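Local coordinates for protein polyhedrin (Antheraea mylitta cypovirus 4, PDB 5A8S) that forms the crystalline occlusion bodies (polyhedra) of an insect cypovirus, in which virus particles are probably embedded and protected, at residues 123-128 against 183-188; 63-68 against 132-137; 45-50 against 112-117. All coordinates share one frame; numbering follows the deposited sequence.

In the fold
Contact 3 opens first, at 45-50, the turn between strands 38-45 and 51-58. The chain then passes 63-68, where contact 2 opens, before 112-117 closes contact 3 at the start of strand 115-121. Contact 1 opens at 123-128, 132-137 closes contact 2, and 183-188 closes contact 1. Contact 2 therefore crosses both of the others, whereas contacts 3 and 1 lie in series on opposite sides of the chain's centre. Contact 3 belongs to the six-stranded sheet. Contacts 1 and 2 lie about 20 Å apart, centre to centre, on the three-stranded sheet, and both touch the second subunit. Contacts 2 and 3 meet where Trp68 packs on Tyr112.

Contact 1 (123-128 against 183-188); sequences NIDWTR and LATARQ
Leu183 sets its CD2 methyl 3.7 Å from the backbone O of Arg128. Asn206 of the second subunit packs on both residues. Ala184 meets Ile124 only loosely, CB to CG1. At Thr185 the backbone takes over. Its O accepts from Asp125 N at 2.9 Å in a nearly straight bond (166° at the hydrogen). Its N is tied to Asp125 O through water 1. Thr185 OG1 donates to Ala186 O within its own segment and lies beside Asp125 CB.

Ala186 forms a single beta bridge with Ile124. The loop from the six-stranded sheet to strand 130-134 is thus fastened to the end of strand 179-185, the middle strand of the three-stranded sheet. The loop itself is shaped by a type I turn from Asp125 to Arg128. Asp125 OD1 accepts from Thr127 N, an Asx turn overlapping it, and also takes a bond from Thr127 OG1.

Arg187 binds through backbone and side chain. Its N donates to Asn123 O at 2.8 Å. The side chain bends at chi3 (-52°), which carries NE back toward the loop. NE and NH2 then grip Ile124 O side-on, at 3.2 and 3.1 Å, both from the same face of that carbonyl. Asn123 OD1 stands 3.0 Å above one face of the guanidinium, and the amide plane is turned 87° to it. This is contact over a face, with too poor an angle for a hydrogen bond. NH2 and Trp126 NE1, both donors, share water 4 as acceptor; it lies in plane at the edge of both groups. Gln188 OE1 reaches Asp125 OD1 through water 2, which donates to both oxygens, 2.6 Å from OD1.

Contact 2 (63-68 against 132-137); sequences KVFLNW and EATNMH
The CB of Trp68 is directed at segment 132-137, and contact with Met136 begins there. CB lies 3.5 Å from Met136 CE. Trp68 CG is also 3.5 Å from Met136 CE. At CD1 the sulfur takes over, with Met136 SD 3.5 Å away. The Met136 chain is bent at chi2 and at chi3 (-68°), and the second bend brings CE against CB and ring atom CG of Trp68. SD stands 4.2 Å from the centroid of the five-membered ring, 45° off its normal, an oblique Met-aromatic contact. Next in the ring, NE1 donates to Glu176 O. The indole also packs nearly parallel to Tyr112 and meets Tyr93 and Leu96 of helix 92-97. Leu96 touches Met136 as well.

The two segments run off the outer strands of the three-stranded antiparallel sheet, 61-66 and 130-134, with strand 179-185 between them. No hydrogen bond joins them directly. Water 5 spans the gap instead, accepting from Trp68 N and donating to Met136 O. Asn67 is the N-cap of helix 68-71, and Glu70 returns a bond to its N, consistent with a capping box. On the other side an Asx turn, Asn135 OD1 accepting from His137 N, shapes the chain around Met136.

Phe65 reaches across the middle strand, touching Thr179 and Lys181. Its ring edge faces Thr134, CE1 to OG1 4.2 Å, and Met136 O, CZ to O 4.3 Å. The Thr134 hydroxyl has its polar partner in Thr179 OG1. Cys210 of the second subunit packs on Phe65.

Contact 3 (45-50 against 112-117); sequences QYPSGR and YPMGVI
Tyr46 and Pro113 lie side by side and point the same way, with Tyr46 CE1 3.8 Å from Pro113 CB. Tyr46 opens a type I turn that ends at Gly49, which has left-handed backbone angles. With the bonds Gly49 N to Tyr46 O and Tyr46 N to Arg50 O, this is the type I turn with G1 bulge of a beta hairpin. It links the adjacent strands 38-45 and 51-58 of the six-stranded sheet. The contact lays this hairpin end beside the chain entering strand 115-121.

Tyr112 C lies at the edge of the Tyr46 ring near CD1, and Pro113 CA also approaches CD1. The Tyr46 hydroxyl bonds to Leu71 O. Pro113 is held between two aromatic groups, since its CD also sits 3.2 Å above the plane of the Tyr112 ring, toward the rim.

Pro47 and Met114 slide past each other in opposite directions, Pro47 CD to Met114 CG 3.8 Å. Pro47 CD also rests 3.3 Å from Tyr112 O. Both side chains are exposed in the trimer, but both residues touch a neighbour in the crystal.

Gln45 extends beyond CG, and Met114 crosses it at a slant. A bend at chi3 (-77°) turns the Met114 methyl onto the amide, CE to Gln45 NE2 3.5 Å. The other end of that amide, OE1, is bonded to Tyr171 OH.

Two backbone bonds hold Gln45 to Met114 and to Gly115, where the strand begins. Its O accepts from Met114 N at 2.9 Å. Its N donates to Gly115 O at 3.0 Å, almost straight at 174°.

Contact 1 (123-128 against 183-188)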
loop_
_atom_site.group_PDB
_atom_site.type_symbol
_atom_site.label_atom_id
_atom_site.label_comp_id
_atom_site.label_asym_id
_atom_site.label_seq_id
_atom_site.Cartn_x
_atom_site.Cartn_y
_atom_site.Cartn_z
ATOM N N ASN A 123 -19.621 -1.018 -11.433
ATOM C CA ASN A 123 -19.323 -1.338 -12.818
ATOM C C ASN A 123 -18.154 -2.310 -12.904
ATOM O O ASN A 123 -17.172 -2.061 -13.592
ATOM C CB ASN A 123 -18.984 -0.053 -13.574
ATOM C CG ASN A 123 -18.892 -0.262 -15.065
ATOM O OD1 ASN A 123 -19.525 -1.165 -15.616
ATOM N ND2 ASN A 123 -18.092 0.567 -15.732
ATOM N N ILE A 124 -18.264 -3.419 -12.192
ATOM C CA ILE A 124 -17.160 -4.358 -12.090
ATOM C C ILE A 124 -17.128 -5.297 -13.301
ATOM O O ILE A 124 -18.157 -5.591 -13.891
ATOM C CB ILE A 124 -17.264 -5.116 -10.756
ATOM C CG1 ILE A 124 -16.795 -4.190 -9.622
ATOM C CG2 ILE A 124 -16.428 -6.392 -10.773
ATOM C CD1 ILE A 124 -17.286 -4.577 -8.264
ATOM N N ASP A 125 -15.931 -5.718 -13.709
ATOM C CA ASP A 125 -15.800 -6.746 -14.735
ATOM C C ASP A 125 -16.099 -8.081 -14.060
ATOM O O ASP A 125 -15.232 -8.658 -13.406
ATOM C CB ASP A 125 -14.388 -6.737 -15.334
ATOM C CG ASP A 125 -14.105 -7.960 -16.198
ATOM O OD1 ASP A 125 -15.057 -8.704 -16.509
ATOM O OD2 ASP A 125 -12.931 -8.178 -16.569
ATOM N N TRP A 126 -17.332 -8.552 -14.201
ATOM C CA TRP A 126 -17.767 -9.771 -13.506
ATOM C C TRP A 126 -17.050 -11.023 -13.992
ATOM O O TRP A 126 -17.032 -12.033 -13.301
ATOM C CB TRP A 126 -19.277 -9.960 -13.636
ATOM C CG TRP A 126 -20.034 -8.816 -13.066
ATOM C CD1 TRP A 126 -20.863 -7.962 -13.732
ATOM C CD2 TRP A 126 -20.008 -8.376 -11.705
ATOM N NE1 TRP A 126 -21.370 -7.020 -12.861
ATOM C CE2 TRP A 126 -20.858 -7.256 -11.610
ATOM C CE3 TRP A 126 -19.351 -8.825 -10.554
ATOM C CZ2 TRP A 126 -21.063 -6.574 -10.409
ATOM C CZ3 TRP A 126 -19.562 -8.157 -9.367
ATOM C CH2 TRP A 126 -20.411 -7.040 -9.302
ATOM N N THR A 127 -16.448 -10.964 -15.172
ATOM C CA THR A 127 -15.757 -12.137 -15.696
ATOM C C THR A 127 -14.372 -12.326 -15.058
ATOM O O THR A 127 -13.816 -13.425 -15.094
ATOM C CB THR A 127 -15.631 -12.081 -17.239
ATOM O OG1 THR A 127 -14.554 -11.220 -17.603
ATOM C CG2 THR A 127 -16.926 -11.573 -17.878
ATOM N N ARG A 128 -13.820 -11.269 -14.462
ATOM C CA ARG A 128 -12.504 -11.367 -13.819
ATOM C C ARG A 128 -12.494 -10.917 -12.351
ATOM O O ARG A 128 -11.436 -10.644 -11.781
ATOM C CB ARG A 128 -11.447 -10.600 -14.638
ATOM C CG ARG A 128 -11.383 -11.074 -16.098
ATOM C CD ARG A 128 -10.402 -10.255 -16.940
ATOM N NE ARG A 128 -9.021 -10.604 -16.627
ATOM C CZ ARG A 128 -8.211 -9.895 -15.847
ATOM N NH1 ARG A 128 -8.609 -8.739 -15.316
ATOM N NH2 ARG A 128 -6.978 -10.326 -15.627
ATOM N N LEU A 183 -9.680 -9.482 -6.079
ATOM C CA LEU A 183 -9.431 -8.643 -7.242
ATOM C C LEU A 183 -10.762 -8.179 -7.813
ATOM O O LEU A 183 -11.667 -8.982 -8.017
ATOM C CB LEU A 183 -8.676 -9.421 -8.333
ATOM C CG LEU A 183 -8.573 -8.684 -9.690
ATOM C CD1 LEU A 183 -7.706 -7.453 -9.573
ATOM C CD2 LEU A 183 -8.053 -9.595 -10.792
ATOM N N ALA A 184 -10.870 -6.882 -8.079
ATOM C CA ALA A 184 -11.971 -6.349 -8.877
ATOM C C ALA A 184 -11.411 -5.237 -9.751
ATOM O O ALA A 184 -10.554 -4.477 -9.302
ATOM C CB ALA A 184 -13.089 -5.816 -7.977
ATOM N N THR A 185 -11.864 -5.157 -11.004
ATOM C CA THR A 185 -11.506 -4.045 -11.876
ATOM C C THR A 185 -12.746 -3.501 -12.555
ATOM O O THR A 185 -13.782 -4.166 -12.606
ATOM C CB THR A 185 -10.508 -4.444 -12.991
ATOM O OG1 THR A 185 -11.211 -5.057 -14.083
ATOM C CG2 THR A 185 -9.450 -5.392 -12.471
ATOM N N ALA A 186 -12.623 -2.292 -13.090
ATOM C CA ALA A 186 -13.684 -1.686 -13.878
ATOM C C ALA A 186 -13.943 -2.547 -15.114
ATOM O O ALA A 186 -13.019 -3.137 -15.671
ATOM C CB ALA A 186 -13.278 -0.268 -14.288
ATOM N N ARG A 187 -15.200 -2.612 -15.534
ATOM C CA ARG A 187 -15.584 -3.364 -16.722
ATOM C C ARG A 187 -14.863 -2.781 -17.924
ATOM O O ARG A 187 -14.567 -1.585 -17.950
ATOM C CB ARG A 187 -17.099 -3.278 -16.918
ATOM C CG ARG A 187 -17.659 -4.166 -18.028
ATOM C CD ARG A 187 -19.180 -4.198 -17.949
ATOM N NE ARG A 187 -19.588 -4.561 -16.594
ATOM C CZ ARG A 187 -20.681 -4.121 -15.981
ATOM N NH1 ARG A 187 -21.533 -3.307 -16.597
ATOM N NH2 ARG A 187 -20.925 -4.502 -14.737
ATOM N N GLN A 188 -14.543 -3.622 -18.904
ATOM C CA GLN A 188 -13.960 -3.127 -20.142
ATOM C C GLN A 188 -14.823 -1.956 -20.626
ATOM O O GLN A 188 -16.045 -1.989 -20.511
ATOM C CB GLN A 188 -13.851 -4.242 -21.205
ATOM C CG GLN A 188 -15.163 -4.731 -21.805
ATOM C CD GLN A 188 -15.839 -5.830 -20.993
ATOM O OE1 GLN A 188 -15.705 -5.892 -19.772
ATOM N NE2 GLN A 188 -16.581 -6.702 -21.677
HETATM O O HOH W 1 -13.134 -7.651 -11.852
HETATM O O HOH W 2 -16.725 -8.022 -18.433
HETATM O O HOH W 3 -18.862 -7.467 -16.589
HETATM O O HOH W 4 -22.624 -4.280 -12.506
#

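Contact 2 (63-68 against 132-137)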
loop_
_atom_site.group_PDB
_atom_site.type_symbol
_atom_site.label_atom_id
_atom_site.label_comp_id
_atom_site.label_asym_id
_atom_site.label_seq_id
_atom_site.Cartn_x
_atom_site.Cartn_y
_atom_site.Cartn_z
ATOM N N LYS A 63 -6.745 -4.297 -5.512
ATOM C CA LYS A 63 -5.830 -5.414 -5.305
ATOM C C LYS A 63 -5.673 -5.609 -3.805
ATOM O O LYS A 63 -4.934 -4.874 -3.153
ATOM C CB LYS A 63 -4.453 -5.120 -5.925
ATOM C CG LYS A 63 -4.381 -5.269 -7.430
ATOM C CD LYS A 63 -2.976 -4.953 -7.975
ATOM C CE LYS A 63 -2.710 -3.465 -8.041
ATOM N NZ LYS A 63 -1.372 -3.128 -8.608
ATOM N N VAL A 64 -6.369 -6.594 -3.254
ATOM C CA VAL A 64 -6.388 -6.789 -1.809
ATOM C C VAL A 64 -5.754 -8.113 -1.396
ATOM O O VAL A 64 -6.063 -9.165 -1.954
ATOM C CB VAL A 64 -7.836 -6.738 -1.263
ATOM C CG1 VAL A 64 -7.908 -7.356 0.139
ATOM C CG2 VAL A 64 -8.329 -5.304 -1.234
ATOM N N PHE A 65 -4.857 -8.035 -0.424
ATOM C CA PHE A 65 -4.391 -9.210 0.310
ATOM C C PHE A 65 -4.517 -8.925 1.796
ATOM O O PHE A 65 -3.971 -7.931 2.283
ATOM C CB PHE A 65 -2.929 -9.525 -0.010
ATOM C CG PHE A 65 -2.338 -10.599 0.875
ATOM C CD1 PHE A 65 -2.780 -11.912 0.782
ATOM C CD2 PHE A 65 -1.358 -10.293 1.810
ATOM C CE1 PHE A 65 -2.240 -12.913 1.597
ATOM C CE2 PHE A 65 -0.811 -11.291 2.634
ATOM C CZ PHE A 65 -1.251 -12.597 2.523
ATOM N N LEU A 66 -5.238 -9.790 2.506
ATOM C CA LEU A 66 -5.389 -9.698 3.956
ATOM C C LEU A 66 -4.668 -10.871 4.611
ATOM O O LEU A 66 -5.063 -12.022 4.418
ATOM C CB LEU A 66 -6.871 -9.757 4.326
ATOM C CG LEU A 66 -7.724 -8.686 3.649
ATOM C CD1 LEU A 66 -9.198 -8.961 3.878
ATOM C CD2 LEU A 66 -7.326 -7.319 4.164
ATOM N N ASN A 67 -3.610 -10.592 5.365
ATOM C CA ASN A 67 -2.869 -11.672 6.005
ATOM C C ASN A 67 -3.480 -12.055 7.348
ATOM O O ASN A 67 -4.479 -11.480 7.786
ATOM C CB ASN A 67 -1.374 -11.359 6.133
ATOM C CG ASN A 67 -1.091 -10.122 6.954
ATOM O OD1 ASN A 67 -1.846 -9.765 7.852
ATOM N ND2 ASN A 67 0.017 -9.459 6.646
ATOM N N TRP A 68 -2.879 -13.048 7.983
ATOM C CA TRP A 68 -3.498 -13.698 9.122
ATOM C C TRP A 68 -3.835 -12.706 10.247
ATOM O O TRP A 68 -4.959 -12.688 10.760
ATOM C CB TRP A 68 -2.566 -14.790 9.619
ATOM C CG TRP A 68 -3.207 -15.746 10.534
ATOM C CD1 TRP A 68 -3.959 -16.834 10.197
ATOM C CD2 TRP A 68 -3.143 -15.722 11.960
ATOM N NE1 TRP A 68 -4.366 -17.492 11.332
ATOM C CE2 TRP A 68 -3.876 -16.830 12.426
ATOM C CE3 TRP A 68 -2.524 -14.875 12.888
ATOM C CZ2 TRP A 68 -4.015 -17.113 13.784
ATOM C CZ3 TRP A 68 -2.666 -15.155 14.239
ATOM C CH2 TRP A 68 -3.401 -16.267 14.673
ATOM N N GLU A 132 -9.679 -15.580 -3.472
ATOM C CA GLU A 132 -9.015 -16.827 -3.090
ATOM C C GLU A 132 -8.748 -16.864 -1.613
ATOM O O GLU A 132 -8.302 -15.876 -1.032
ATOM C CB GLU A 132 -7.661 -16.957 -3.773
ATOM C CG GLU A 132 -7.735 -17.353 -5.189
ATOM C CD GLU A 132 -6.382 -17.719 -5.744
ATOM O OE1 GLU A 132 -5.350 -17.156 -5.306
ATOM O OE2 GLU A 132 -6.365 -18.574 -6.630
ATOM N N ALA A 133 -9.016 -18.008 -1.002
ATOM C CA ALA A 133 -8.492 -18.287 0.319
ATOM C C ALA A 133 -7.113 -18.917 0.129
ATOM O O ALA A 133 -7.000 -20.103 -0.142
ATOM C CB ALA A 133 -9.422 -19.220 1.068
ATOM N N THR A 134 -6.062 -18.115 0.238
ATOM C CA THR A 134 -4.715 -18.618 0.017
ATOM C C THR A 134 -4.148 -19.176 1.319
ATOM O O THR A 134 -4.815 -19.126 2.349
ATOM C CB THR A 134 -3.807 -17.520 -0.581
ATOM O OG1 THR A 134 -4.163 -16.239 -0.045
ATOM C CG2 THR A 134 -3.995 -17.459 -2.096
ATOM N N ASN A 135 -2.943 -19.735 1.280
ATOM C CA ASN A 135 -2.319 -20.207 2.514
ATOM C C ASN A 135 -1.709 -19.020 3.275
ATOM O O ASN A 135 -1.977 -17.870 2.936
ATOM C CB ASN A 135 -1.308 -21.335 2.240
ATOM C CG ASN A 135 -0.084 -20.869 1.476
ATOM O OD1 ASN A 135 0.184 -19.673 1.361
ATOM N ND2 ASN A 135 0.681 -21.824 0.961
ATOM N N MET A 136 -0.919 -19.278 4.311
ATOM C CA MET A 136 -0.434 -18.186 5.153
ATOM C C MET A 136 0.382 -17.162 4.363
ATOM O O MET A 136 0.384 -15.974 4.690
ATOM C CB MET A 136 0.403 -18.726 6.310
ATOM C CG MET A 136 -0.396 -19.543 7.323
ATOM S SD MET A 136 -1.578 -18.566 8.272
ATOM C CE MET A 136 -0.469 -17.542 9.248
ATOM N N HIS A 137 1.074 -17.626 3.324
ATOM C CA HIS A 137 1.985 -16.775 2.563
ATOM C C HIS A 137 1.294 -16.022 1.435
ATOM O O HIS A 137 1.930 -15.224 0.745
ATOM C CB HIS A 137 3.119 -17.621 1.982
ATOM C CG HIS A 137 3.817 -18.458 3.006
ATOM N ND1 HIS A 137 4.662 -17.925 3.951
ATOM C CD2 HIS A 137 3.773 -19.791 3.250
ATOM C CE1 HIS A 137 5.122 -18.888 4.725
ATOM N NE2 HIS A 137 4.593 -20.029 4.327
HETATM O O HOH W 5 -0.414 -14.362 7.046
#

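Contact 3 (45-50 against 112-117)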
loop_
_atom_site.group_PDB
_atom_site.type_symbol
_atom_site.label_atom_id
_atom_site.label_comp_id
_atom_site.label_asym_id
_atom_site.label_seq_id
_atom_site.Cartn_x
_atom_site.Cartn_y
_atom_site.Cartn_z
ATOM N N GLN A 45 -16.513 -12.991 9.508
ATOM C CA GLN A 45 -17.476 -13.486 10.481
ATOM C C GLN A 45 -16.719 -14.198 11.589
ATOM O O GLN A 45 -16.085 -15.214 11.336
ATOM C CB GLN A 45 -18.426 -14.480 9.812
ATOM C CG GLN A 45 -19.329 -15.218 10.798
ATOM C CD GLN A 45 -20.041 -16.427 10.188
ATOM O OE1 GLN A 45 -19.573 -16.880 9.071
ATOM N NE2 GLN A 45 -21.027 -16.948 10.773
ATOM N N TYR A 46 -16.765 -13.667 12.807
ATOM C CA TYR A 46 -16.019 -14.282 13.909
ATOM C C TYR A 46 -16.815 -15.306 14.726
ATOM O O TYR A 46 -18.039 -15.233 14.815
ATOM C CB TYR A 46 -15.458 -13.198 14.831
ATOM C CG TYR A 46 -14.498 -12.292 14.109
ATOM C CD1 TYR A 46 -13.292 -12.784 13.616
ATOM C CD2 TYR A 46 -14.800 -10.955 13.893
ATOM C CE1 TYR A 46 -12.406 -11.966 12.953
ATOM C CE2 TYR A 46 -13.917 -10.128 13.227
ATOM C CZ TYR A 46 -12.730 -10.640 12.744
ATOM O OH TYR A 46 -11.845 -9.825 12.087
ATOM N N PRO A 47 -16.108 -16.267 15.329
ATOM C CA PRO A 47 -16.702 -17.219 16.268
ATOM C C PRO A 47 -17.529 -16.509 17.347
ATOM O O PRO A 47 -18.537 -17.040 17.821
ATOM C CB PRO A 47 -15.471 -17.888 16.887
ATOM C CG PRO A 47 -14.471 -17.884 15.768
ATOM C CD PRO A 47 -14.677 -16.546 15.099
ATOM N N SER A 48 -17.111 -15.300 17.707
ATOM C CA SER A 48 -17.729 -14.557 18.795
ATOM C C SER A 48 -19.092 -13.987 18.422
ATOM O O SER A 48 -19.775 -13.410 19.267
ATOM C CB SER A 48 -16.830 -13.395 19.193
ATOM O OG SER A 48 -16.843 -12.421 18.169
ATOM N N GLY A 49 -19.480 -14.129 17.163
ATOM C CA GLY A 49 -20.714 -13.535 16.696
ATOM C C GLY A 49 -20.544 -12.097 16.237
ATOM O O GLY A 49 -21.485 -11.489 15.722
ATOM N N ARG A 50 -19.348 -11.547 16.421
ATOM C CA ARG A 50 -19.041 -10.212 15.916
ATOM C C ARG A 50 -18.500 -10.320 14.483
ATOM O O ARG A 50 -18.200 -11.413 14.011
ATOM C CB ARG A 50 -18.043 -9.518 16.845
ATOM C CG ARG A 50 -18.516 -9.498 18.296
ATOM C CD ARG A 50 -17.505 -8.850 19.247
ATOM N NE ARG A 50 -17.314 -7.422 18.983
ATOM C CZ ARG A 50 -16.164 -6.870 18.598
ATOM N NH1 ARG A 50 -15.081 -7.612 18.410
ATOM N NH2 ARG A 50 -16.097 -5.564 18.389
ATOM N N TYR A 112 -9.729 -15.773 15.048
ATOM C CA TYR A 112 -9.620 -15.998 13.607
ATOM C C TYR A 112 -11.012 -16.277 13.029
ATOM O O TYR A 112 -11.794 -17.007 13.630
ATOM C CB TYR A 112 -8.656 -17.149 13.280
ATOM C CG TYR A 112 -8.465 -17.283 11.789
ATOM C CD1 TYR A 112 -7.507 -16.538 11.129
ATOM C CD2 TYR A 112 -9.290 -18.111 11.041
ATOM C CE1 TYR A 112 -7.356 -16.626 9.752
ATOM C CE2 TYR A 112 -9.148 -18.212 9.675
ATOM C CZ TYR A 112 -8.184 -17.459 9.036
ATOM O OH TYR A 112 -8.033 -17.555 7.674
ATOM N N PRO A 113 -11.332 -15.700 11.858
ATOM C CA PRO A 113 -12.720 -15.782 11.384
ATOM C C PRO A 113 -13.090 -17.148 10.802
ATOM O O PRO A 113 -12.225 -17.891 10.340
ATOM C CB PRO A 113 -12.780 -14.698 10.312
ATOM C CG PRO A 113 -11.376 -14.646 9.773
ATOM C CD PRO A 113 -10.480 -14.908 10.947
ATOM N N MET A 114 -14.375 -17.477 10.849
ATOM C CA MET A 114 -14.877 -18.725 10.280
ATOM C C MET A 114 -15.009 -18.650 8.761
ATOM O O MET A 114 -15.021 -19.672 8.073
ATOM C CB MET A 114 -16.227 -19.054 10.922
ATOM C CG MET A 114 -16.174 -18.889 12.436
ATOM S SD MET A 114 -17.529 -19.669 13.301
ATOM C CE MET A 114 -18.848 -18.495 12.983
ATOM N N GLY A 115 -15.098 -17.432 8.242
ATOM C CA GLY A 115 -15.240 -17.213 6.811
ATOM C C GLY A 115 -15.432 -15.736 6.527
ATOM O O GLY A 115 -15.528 -14.936 7.458
ATOM N N VAL A 116 -15.470 -15.363 5.250
ATOM C CA VAL A 116 -15.738 -13.976 4.878
ATOM C C VAL A 116 -16.859 -13.888 3.855
ATOM O O VAL A 116 -17.008 -14.760 3.008
ATOM C CB VAL A 116 -14.479 -13.271 4.306
ATOM C CG1 VAL A 116 -13.374 -13.174 5.367
ATOM C CG2 VAL A 116 -13.972 -13.986 3.057
ATOM N N ILE A 117 -17.670 -12.842 3.957
ATOM C CA ILE A 117 -18.623 -12.525 2.913
ATOM C C ILE A 117 -17.944 -11.453 2.079
ATOM O O ILE A 117 -17.584 -10.404 2.600
ATOM C CB ILE A 117 -19.966 -11.976 3.472
ATOM C CG1 ILE A 117 -20.698 -13.023 4.331
ATOM C CG2 ILE A 117 -20.877 -11.557 2.330
ATOM C CD1 ILE A 117 -20.122 -13.210 5.744
#